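Local coordinates for carbohydrate oxidase (Microdochium nivale, PDB 3RJA), which oxidises the C1 hydroxyl of mono-, oligo- and polysaccharides to the corresponding lactones, using bound FAD and reducing molecular oxygen to hydrogen peroxide, at residues K349-F354 and D390-N395; G109-H114 and I311-V316. One frame throughout, in Å; residues are numbered along the deposited sequence.

Contact 1: K349-F354 and D390-N395. With ABL ((2R,3R,4R,5R)-4,5-dihydroxy-2-(hydroxymethyl)-6-oxopiperidin-3-yl beta-D-glucopyranoside), chain G.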
loop_
_atom_site.group_PDB
_atom_site.type_symbol
_atom_site.label_atom_id
_atom_site.label_comp_id
_atom_site.label_asym_id
_atom_site.label_seq_id
_atom_site.Cartn_x
_atom_site.Cartn_y
_atom_site.Cartn_z
ATOM N N LYS A 349 1.618 0.496 26.840
ATOM C CA LYS A 349 2.713 1.462 26.925
ATOM C C LYS A 349 4.078 0.851 26.665
ATOM O O LYS A 349 5.083 1.571 26.585
ATOM C CB LYS A 349 2.715 2.152 28.305
ATOM C CG LYS A 349 1.360 2.764 28.719
ATOM C CD LYS A 349 0.964 4.022 27.881
ATOM C CE LYS A 349 1.889 5.227 28.160
ATOM N NZ LYS A 349 1.522 6.470 27.380
ATOM N N ASP A 350 4.137 -0.467 26.559
ATOM C CA ASP A 350 5.423 -1.137 26.415
ATOM C C ASP A 350 6.005 -1.063 24.998
ATOM O O ASP A 350 7.198 -1.374 24.799
ATOM C CB ASP A 350 5.373 -2.586 26.921
ATOM C CG ASP A 350 4.451 -3.458 26.115
ATOM O OD1 ASP A 350 3.352 -3.006 25.714
ATOM O OD2 ASP A 350 4.820 -4.629 25.892
ATOM N N ARG A 351 5.202 -0.627 24.020
ATOM C CA ARG A 351 5.765 -0.376 22.692
ATOM C C ARG A 351 4.989 0.742 21.954
ATOM O O ARG A 351 3.924 1.143 22.405
ATOM C CB ARG A 351 5.811 -1.685 21.877
ATOM C CG ARG A 351 4.457 -2.115 21.341
ATOM C CD ARG A 351 3.582 -2.710 22.423
ATOM N NE ARG A 351 2.599 -3.598 21.825
ATOM C CZ ARG A 351 1.896 -4.504 22.488
ATOM N NH1 ARG A 351 1.035 -5.249 21.821
ATOM N NH2 ARG A 351 2.073 -4.678 23.820
ATOM N N PHE A 352 5.538 1.235 20.847
ATOM C CA PHE A 352 4.842 2.219 20.009
ATOM C C PHE A 352 3.686 1.559 19.225
ATOM O O PHE A 352 3.818 0.430 18.718
ATOM C CB PHE A 352 5.835 2.847 19.043
ATOM C CG PHE A 352 5.230 3.836 18.099
ATOM C CD1 PHE A 352 4.643 5.000 18.569
ATOM C CD2 PHE A 352 5.250 3.599 16.715
ATOM C CE1 PHE A 352 4.072 5.919 17.688
ATOM C CE2 PHE A 352 4.687 4.518 15.808
ATOM C CZ PHE A 352 4.101 5.682 16.298
ATOM N N TRP A 353 2.548 2.237 19.157
ATOM C CA TRP A 353 1.461 1.785 18.296
ATOM C C TRP A 353 0.776 3.014 17.730
ATOM O O TRP A 353 0.850 4.090 18.333
ATOM C CB TRP A 353 0.451 0.864 19.019
ATOM C CG TRP A 353 -0.284 1.501 20.194
ATOM C CD1 TRP A 353 0.005 1.337 21.540
ATOM C CD2 TRP A 353 -1.427 2.381 20.141
ATOM N NE1 TRP A 353 -0.872 2.070 22.306
ATOM C CE2 TRP A 353 -1.753 2.729 21.486
ATOM C CE3 TRP A 353 -2.194 2.924 19.094
ATOM C CZ2 TRP A 353 -2.839 3.578 21.810
ATOM C CZ3 TRP A 353 -3.255 3.784 19.409
ATOM C CH2 TRP A 353 -3.559 4.115 20.762
ATOM N N PHE A 354 0.114 2.839 16.581
ATOM C CA PHE A 354 -0.796 3.836 16.044
ATOM C C PHE A 354 -1.992 3.202 15.306
ATOM O O PHE A 354 -1.964 2.015 14.944
ATOM C CB PHE A 354 -0.050 4.856 15.173
ATOM C CG PHE A 354 0.437 4.306 13.855
ATOM C CD1 PHE A 354 -0.445 4.126 12.792
ATOM C CD2 PHE A 354 1.799 4.004 13.668
ATOM C CE1 PHE A 354 0.013 3.637 11.550
ATOM C CE2 PHE A 354 2.273 3.524 12.446
ATOM C CZ PHE A 354 1.371 3.336 11.378
ATOM N N ASP A 390 1.712 -1.949 15.282
ATOM C CA ASP A 390 2.190 -2.334 16.602
ATOM C C ASP A 390 3.705 -2.598 16.519
ATOM O O ASP A 390 4.142 -3.648 16.049
ATOM C CB ASP A 390 1.445 -3.591 17.014
ATOM C CG ASP A 390 1.699 -3.997 18.449
ATOM O OD1 ASP A 390 2.452 -3.272 19.160
ATOM O OD2 ASP A 390 1.152 -5.073 18.844
ATOM N N ARG A 391 4.497 -1.634 16.966
ATOM C CA ARG A 391 5.934 -1.684 16.718
ATOM C C ARG A 391 6.856 -1.727 17.971
ATOM O O ARG A 391 6.844 -0.824 18.792
ATOM C CB ARG A 391 6.355 -0.517 15.816
ATOM C CG ARG A 391 7.855 -0.471 15.591
ATOM C CD ARG A 391 8.275 0.545 14.561
ATOM N NE ARG A 391 8.303 1.931 15.038
ATOM C CZ ARG A 391 7.908 2.990 14.298
ATOM N NH1 ARG A 391 7.372 2.844 13.054
ATOM N NH2 ARG A 391 8.012 4.216 14.805
ATOM N N TYR A 392 7.683 -2.769 18.045
ATOM C CA TYR A 392 8.738 -2.896 19.039
ATOM C C TYR A 392 10.080 -2.400 18.483
ATOM O O TYR A 392 10.234 -2.181 17.260
ATOM C CB TYR A 392 8.855 -4.349 19.477
ATOM C CG TYR A 392 7.755 -4.801 20.416
ATOM C CD1 TYR A 392 6.479 -5.105 19.930
ATOM C CD2 TYR A 392 7.990 -4.915 21.803
ATOM C CE1 TYR A 392 5.465 -5.527 20.775
ATOM C CE2 TYR A 392 6.988 -5.326 22.670
ATOM C CZ TYR A 392 5.731 -5.625 22.158
ATOM O OH TYR A 392 4.746 -6.050 22.996
ATOM N N ASP A 393 11.039 -2.185 19.380
ATOM C CA ASP A 393 12.379 -1.771 18.965
ATOM C C ASP A 393 13.047 -2.924 18.215
ATOM O O ASP A 393 12.707 -4.093 18.416
ATOM C CB ASP A 393 13.224 -1.381 20.182
ATOM C CG ASP A 393 12.717 -0.149 20.862
ATOM O OD1 ASP A 393 12.172 0.736 20.164
ATOM O OD2 ASP A 393 12.866 -0.071 22.104
ATOM N N ASN A 394 14.010 -2.593 17.369
ATOM C CA ASN A 394 14.685 -3.615 16.578
ATOM C C ASN A 394 15.566 -4.560 17.388
ATOM O O ASN A 394 15.847 -5.652 16.934
ATOM C CB ASN A 394 15.458 -2.985 15.409
ATOM C CG ASN A 394 14.518 -2.369 14.371
ATOM O OD1 ASN A 394 13.324 -2.708 14.323
ATOM N ND2 ASN A 394 15.046 -1.447 13.557
ATOM N N ASN A 395 15.986 -4.142 18.578
ATOM C CA ASN A 395 16.698 -5.047 19.494
ATOM C C ASN A 395 15.785 -5.818 20.461
ATOM O O ASN A 395 16.273 -6.355 21.463
ATOM C CB ASN A 395 17.834 -4.320 20.247
ATOM C CG ASN A 395 17.337 -3.172 21.132
ATOM O OD1 ASN A 395 16.166 -3.116 21.512
ATOM N ND2 ASN A 395 18.244 -2.243 21.464
HETATM C C1A ABL G . 1.825 3.546 6.268
HETATM O O1A ABL G . 1.075 3.036 5.405
HETATM C C2A ABL G . 1.570 4.974 6.794
HETATM O O2A ABL G . 1.036 5.740 5.715
HETATM C C3A ABL G . 2.835 5.655 7.373
HETATM O O3A ABL G . 2.384 6.820 8.108
HETATM C C4A ABL G . 3.515 4.711 8.346
HETATM O O1 ABL G . 4.683 5.320 8.954
HETATM C C5A ABL G . 3.976 3.425 7.576
HETATM N N5 ABL G . 2.869 2.845 6.770
HETATM C C6A ABL G . 4.442 2.295 8.530
HETATM O O6A ABL G . 5.392 1.394 7.929
HETATM C C1 ABL G . 4.575 5.896 10.288
HETATM C C2 ABL G . 5.959 5.910 10.984
HETATM O O2 ABL G . 6.443 4.564 11.059
HETATM C C3 ABL G . 5.822 6.548 12.373
HETATM O O3 ABL G . 7.078 6.604 13.048
HETATM C C4 ABL G . 5.170 7.960 12.219
HETATM O O4 ABL G . 5.025 8.620 13.468
HETATM C C5 ABL G . 3.805 7.831 11.534
HETATM O O5 ABL G . 4.005 7.196 10.247
HETATM C C6 ABL G . 3.086 9.177 11.392
HETATM O O6 ABL G . 3.834 10.161 10.752
#
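R351 and D390 meet edge to edge: the carboxylate of D390 faces the NE/NH1 edge of the R351 guanidinium, their planes only 12° apart. R351 NE donates to the syn lone pair of D390 OD1 at 2.7 Å in a nearly straight bond, while R351 NH1 takes D390 OD2 at 3.0 Å. At the third nitrogen, R351 NH2 binds D350 OD1 at 2.8 Å, again through a syn lone pair of the acid, so two carboxylates met at its edges fix the rotation of the guanidinium. An arginine suits this place because its planar group can serve both acids at once. R351 CB stands 3.7 Å from the centroid of the Y392 ring, a CH-pi contact over the centre of the face. Chi1 (76°) sets R351 CG 3.6 Å from Y392 CE1, and a bend at chi2 turns CD. The Y392 hydroxyl, hydrogen-bonded to S402, lies above the same guanidinium.

Backbone pairing continues with the hydrogen bond from R391 N to F352 O, 2.8 Å; the return bond from F352 N is weak. F352 and R391 send their side chains to the same face of the sheet, where F352 CD2 lies over the R391 guanidinium, 3.4 Å from R391 NH2. The R391 chain bends at chi3 (78°), which places NE; NH1 and NH2 donate to O2 and O3 of the analogue's glucopyranosyl unit, and a salt bridge from NH1 to E317 steadies the group. F354 CE2 meets the sugar carbon C1. The arrangement is an antiparallel strand pair whose sheet face forms part of the carbohydrate-binding site.

Contact 2: G109-H114 and I311-V316. With ZN (zinc ion), chain D; FAD (flavin-adenine dinucleotide), chain B.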
loop_
_atom_site.group_PDB
_atom_site.type_symbol
_atom_site.label_atom_id
_atom_site.label_comp_id
_atom_site.label_asym_id
_atom_site.label_seq_id
_atom_site.Cartn_x
_atom_site.Cartn_y
_atom_site.Cartn_z
ATOM N N GLY A 109 11.430 -1.492 -9.964
ATOM C CA GLY A 109 12.207 -1.387 -8.735
ATOM C C GLY A 109 12.310 0.041 -8.211
ATOM O O GLY A 109 12.866 0.262 -7.126
ATOM N N ALA A 110 11.787 1.000 -8.984
ATOM C CA ALA A 110 11.711 2.406 -8.549
ATOM C C ALA A 110 10.882 2.529 -7.298
ATOM O O ALA A 110 9.728 2.018 -7.235
ATOM C CB ALA A 110 11.084 3.266 -9.622
ATOM N N ARG A 111 11.448 3.209 -6.309
ATOM C CA ARG A 111 10.718 3.544 -5.083
ATOM C C ARG A 111 9.954 4.872 -5.194
ATOM O O ARG A 111 10.312 5.752 -5.997
ATOM C CB ARG A 111 11.662 3.533 -3.861
ATOM C CG ARG A 111 12.219 2.115 -3.573
ATOM C CD ARG A 111 13.507 2.162 -2.696
ATOM N NE ARG A 111 14.209 0.878 -2.638
ATOM C CZ ARG A 111 13.964 -0.074 -1.726
ATOM N NH1 ARG A 111 13.028 0.110 -0.802
ATOM N NH2 ARG A 111 14.677 -1.202 -1.734
ATOM N N LEU A 112 8.900 5.012 -4.387
ATOM C CA LEU A 112 7.985 6.148 -4.494
ATOM C C LEU A 112 8.722 7.490 -4.450
ATOM O O LEU A 112 8.464 8.368 -5.266
ATOM C CB LEU A 112 6.892 6.108 -3.406
ATOM C CG LEU A 112 5.928 4.918 -3.427
ATOM C CD1 LEU A 112 4.767 5.185 -2.516
ATOM C CD2 LEU A 112 5.381 4.572 -4.846
ATOM N N GLY A 113 9.627 7.658 -3.487
ATOM C CA GLY A 113 10.352 8.938 -3.379
ATOM C C GLY A 113 11.166 9.203 -4.627
ATOM O O GLY A 113 11.240 10.341 -5.090
ATOM N N HIS A 114 11.779 8.150 -5.183
ATOM C CA HIS A 114 12.586 8.296 -6.398
ATOM C C HIS A 114 11.705 8.596 -7.633
ATOM O O HIS A 114 12.002 9.510 -8.414
ATOM C CB HIS A 114 13.467 7.055 -6.601
ATOM C CG HIS A 114 14.178 7.008 -7.922
ATOM N ND1 HIS A 114 15.251 7.816 -8.227
ATOM C CD2 HIS A 114 13.974 6.231 -9.013
ATOM C CE1 HIS A 114 15.682 7.543 -9.445
ATOM N NE2 HIS A 114 14.913 6.595 -9.951
ATOM N N ILE A 311 16.992 5.338 -3.258
ATOM C CA ILE A 311 17.393 4.265 -4.183
ATOM C C ILE A 311 17.978 3.065 -3.406
ATOM O O ILE A 311 18.532 2.140 -3.993
ATOM C CB ILE A 311 18.402 4.777 -5.242
ATOM C CG1 ILE A 311 19.654 5.364 -4.567
ATOM C CG2 ILE A 311 17.726 5.825 -6.178
ATOM C CD1 ILE A 311 20.859 5.577 -5.555
ATOM N N THR A 312 17.840 3.124 -2.082
ATOM C CA THR A 312 18.218 2.094 -1.116
ATOM C C THR A 312 17.006 1.868 -0.188
ATOM O O THR A 312 16.090 2.685 -0.187
ATOM C CB THR A 312 19.363 2.592 -0.195
ATOM O OG1 THR A 312 19.020 3.891 0.295
ATOM C CG2 THR A 312 20.672 2.670 -0.942
ATOM N N PRO A 313 17.003 0.773 0.607
ATOM C CA PRO A 313 15.907 0.509 1.564
ATOM C C PRO A 313 15.825 1.590 2.647
ATOM O O PRO A 313 16.837 2.186 2.948
ATOM C CB PRO A 313 16.326 -0.816 2.226
ATOM C CG PRO A 313 17.315 -1.456 1.289
ATOM C CD PRO A 313 18.032 -0.294 0.632
ATOM N N GLN A 314 14.655 1.818 3.255
ATOM C CA GLN A 314 14.633 2.636 4.465
ATOM C C GLN A 314 14.989 1.774 5.676
ATOM O O GLN A 314 15.110 0.542 5.540
ATOM C CB GLN A 314 13.343 3.460 4.646
ATOM C CG GLN A 314 12.017 2.826 4.290
ATOM C CD GLN A 314 10.848 3.794 4.532
ATOM O OE1 GLN A 314 10.310 4.443 3.596
ATOM N NE2 GLN A 314 10.461 3.906 5.792
ATOM N N PRO A 315 15.223 2.410 6.846
ATOM C CA PRO A 315 15.548 1.616 8.036
ATOM C C PRO A 315 14.465 0.584 8.310
ATOM O O PRO A 315 13.281 0.836 8.055
ATOM C CB PRO A 315 15.615 2.663 9.169
ATOM C CG PRO A 315 16.000 3.990 8.431
ATOM C CD PRO A 315 15.328 3.870 7.076
ATOM N N VAL A 316 14.864 -0.560 8.853
ATOM C CA VAL A 316 13.940 -1.664 9.078
ATOM C C VAL A 316 13.192 -1.405 10.353
ATOM O O VAL A 316 13.615 -0.575 11.171
ATOM C CB VAL A 316 14.677 -3.029 9.180
ATOM C CG1 VAL A 316 15.395 -3.365 7.846
ATOM C CG2 VAL A 316 15.676 -3.036 10.365
HETATM ZN ZN ZN D . 16.540 9.256 -7.708
HETATM P PA FAD B . 7.373 -5.863 -1.834
HETATM O O1A FAD B . 8.632 -5.821 -2.658
HETATM O O2A FAD B . 7.526 -6.486 -0.470
HETATM O O5B FAD B . 6.248 -6.668 -2.647
HETATM C C5B FAD B . 4.895 -6.627 -2.208
HETATM C C4B FAD B . 4.090 -7.672 -2.999
HETATM O O4B FAD B . 4.072 -7.317 -4.382
HETATM C C3B FAD B . 4.692 -9.073 -2.920
HETATM O O3B FAD B . 3.643 -10.031 -3.082
HETATM C C2B FAD B . 5.565 -9.099 -4.170
HETATM O O2B FAD B . 5.908 -10.371 -4.668
HETATM C C1B FAD B . 4.682 -8.327 -5.140
HETATM N N9A FAD B . 5.495 -7.711 -6.184
HETATM C C8A FAD B . 6.653 -6.955 -6.038
HETATM N N7A FAD B . 7.057 -6.597 -7.286
HETATM C C5A FAD B . 6.185 -7.080 -8.186
HETATM C C6A FAD B . 6.142 -7.002 -9.581
HETATM N N6A FAD B . 7.087 -6.323 -10.268
HETATM N N1A FAD B . 5.081 -7.609 -10.231
HETATM C C2A FAD B . 4.116 -8.314 -9.518
HETATM N N3A FAD B . 4.177 -8.427 -8.144
HETATM C C4A FAD B . 5.201 -7.799 -7.500
HETATM N N1 FAD B . 0.480 1.793 1.614
HETATM C C2 FAD B . -0.435 2.733 1.125
HETATM O O2 FAD B . -1.386 2.400 0.407
HETATM N N3 FAD B . -0.195 4.070 1.427
HETATM C C4 FAD B . 0.928 4.554 2.072
HETATM O O4 FAD B . 1.122 5.784 2.200
HETATM C C4X FAD B . 1.847 3.511 2.623
HETATM N N5 FAD B . 2.940 3.869 3.275
HETATM C C5X FAD B . 3.862 2.941 3.702
HETATM C C6 FAD B . 5.074 3.350 4.317
HETATM C C7 FAD B . 6.063 2.435 4.625
HETATM C C7M FAD B . 7.370 2.888 5.308
HETATM C C8 FAD B . 5.908 1.093 4.204
HETATM C C8M FAD B . 6.975 0.057 4.496
HETATM C C9 FAD B . 4.705 0.664 3.664
HETATM C C9A FAD B . 3.670 1.577 3.379
HETATM N N10 FAD B . 2.489 1.196 2.698
HETATM C C10 FAD B . 1.515 2.131 2.385
HETATM C "C1'" FAD B . 2.271 -0.251 2.368
HETATM C "C2'" FAD B . 2.705 -0.544 0.938
HETATM O "O2'" FAD B . 1.742 -0.012 0.037
HETATM C "C3'" FAD B . 2.779 -2.038 0.718
HETATM O "O3'" FAD B . 3.596 -2.634 1.702
HETATM C "C4'" FAD B . 3.310 -2.326 -0.696
HETATM O "O4'" FAD B . 2.841 -3.571 -1.114
HETATM C "C5'" FAD B . 4.839 -2.260 -0.753
HETATM O "O5'" FAD B . 5.271 -2.502 -2.063
HETATM P P FAD B . 6.795 -3.014 -2.297
HETATM O O1P FAD B . 7.091 -3.115 -3.763
HETATM O O2P FAD B . 7.761 -2.095 -1.547
HETATM O O3P FAD B . 6.715 -4.423 -1.543
HETATM O O HOH W 1 16.485 10.961 -9.045
HETATM O O HOH W 2 18.509 8.641 -7.402
#
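The R111 guanidinium has the backbone of 311-316 over one face: T312 O stands 3.5 Å above the plane and P313 CA 3.6 Å, both offset toward the rim. T312 O is therefore held over the flat of the cation and not hydrogen-bonded to it, although the attraction is probably electrostatic in part. The hydrogen-bonding of the guanidinium is done elsewhere, NH1 to the carbonyls of G134 and G68, and NH2 in a salt bridge with D89, while the backbone N of G134 donates to Q314 OE1. A long, flat, multiply bonding arginine fits this buried position, its chain extended from CG to NE, and P313 CG lies 4.0 Å from R111 NH2.

Against the H114 imidazole comes I311 CG2, 4.2 Å from the ring centroid and off-centre, an apolar methyl in a CH-pi contact. With CG anti to the backbone N (chi1 171°), the H114 ring is carried out beside I311 and the metal. H114 ND1 binds a zinc ion at 2.0 Å, with D309 and two waters as further ligands.

Farther along, Q314 reaches the flavin: its NE2 lies 3.3 Å from the FAD methyl C7M.

R111 occupies the N-cap position of helix 112-123, which L112 packs against helix 137-142. The opposing loop, which links helix 295-301 to strand 318-326, lies on helix 20-25 at R24, which the side chains of T312 and P313 touch.

Overall arrangement
The centres of the two contacts lie about 23 Å apart, and along the chain they come in series: contact 2 is closed at residue 316 before contact 1 opens at 349. Contact 2 joins the FAD-binding region, at the start of helix 112-123, to the loop leading into strand 318-326. That strand is the neighbour of strand 384-392 in the eight-stranded antiparallel sheet, where contact 1 pairs 384-392 with 352-359. The contacts also touch directly, N394 ND2 lying 2.9 Å from V316 O in a probable hydrogen bond. One loop thus connects the flavin side with the sugar-binding sheet, consistent with an oxidase that must bring substrate and cofactor together.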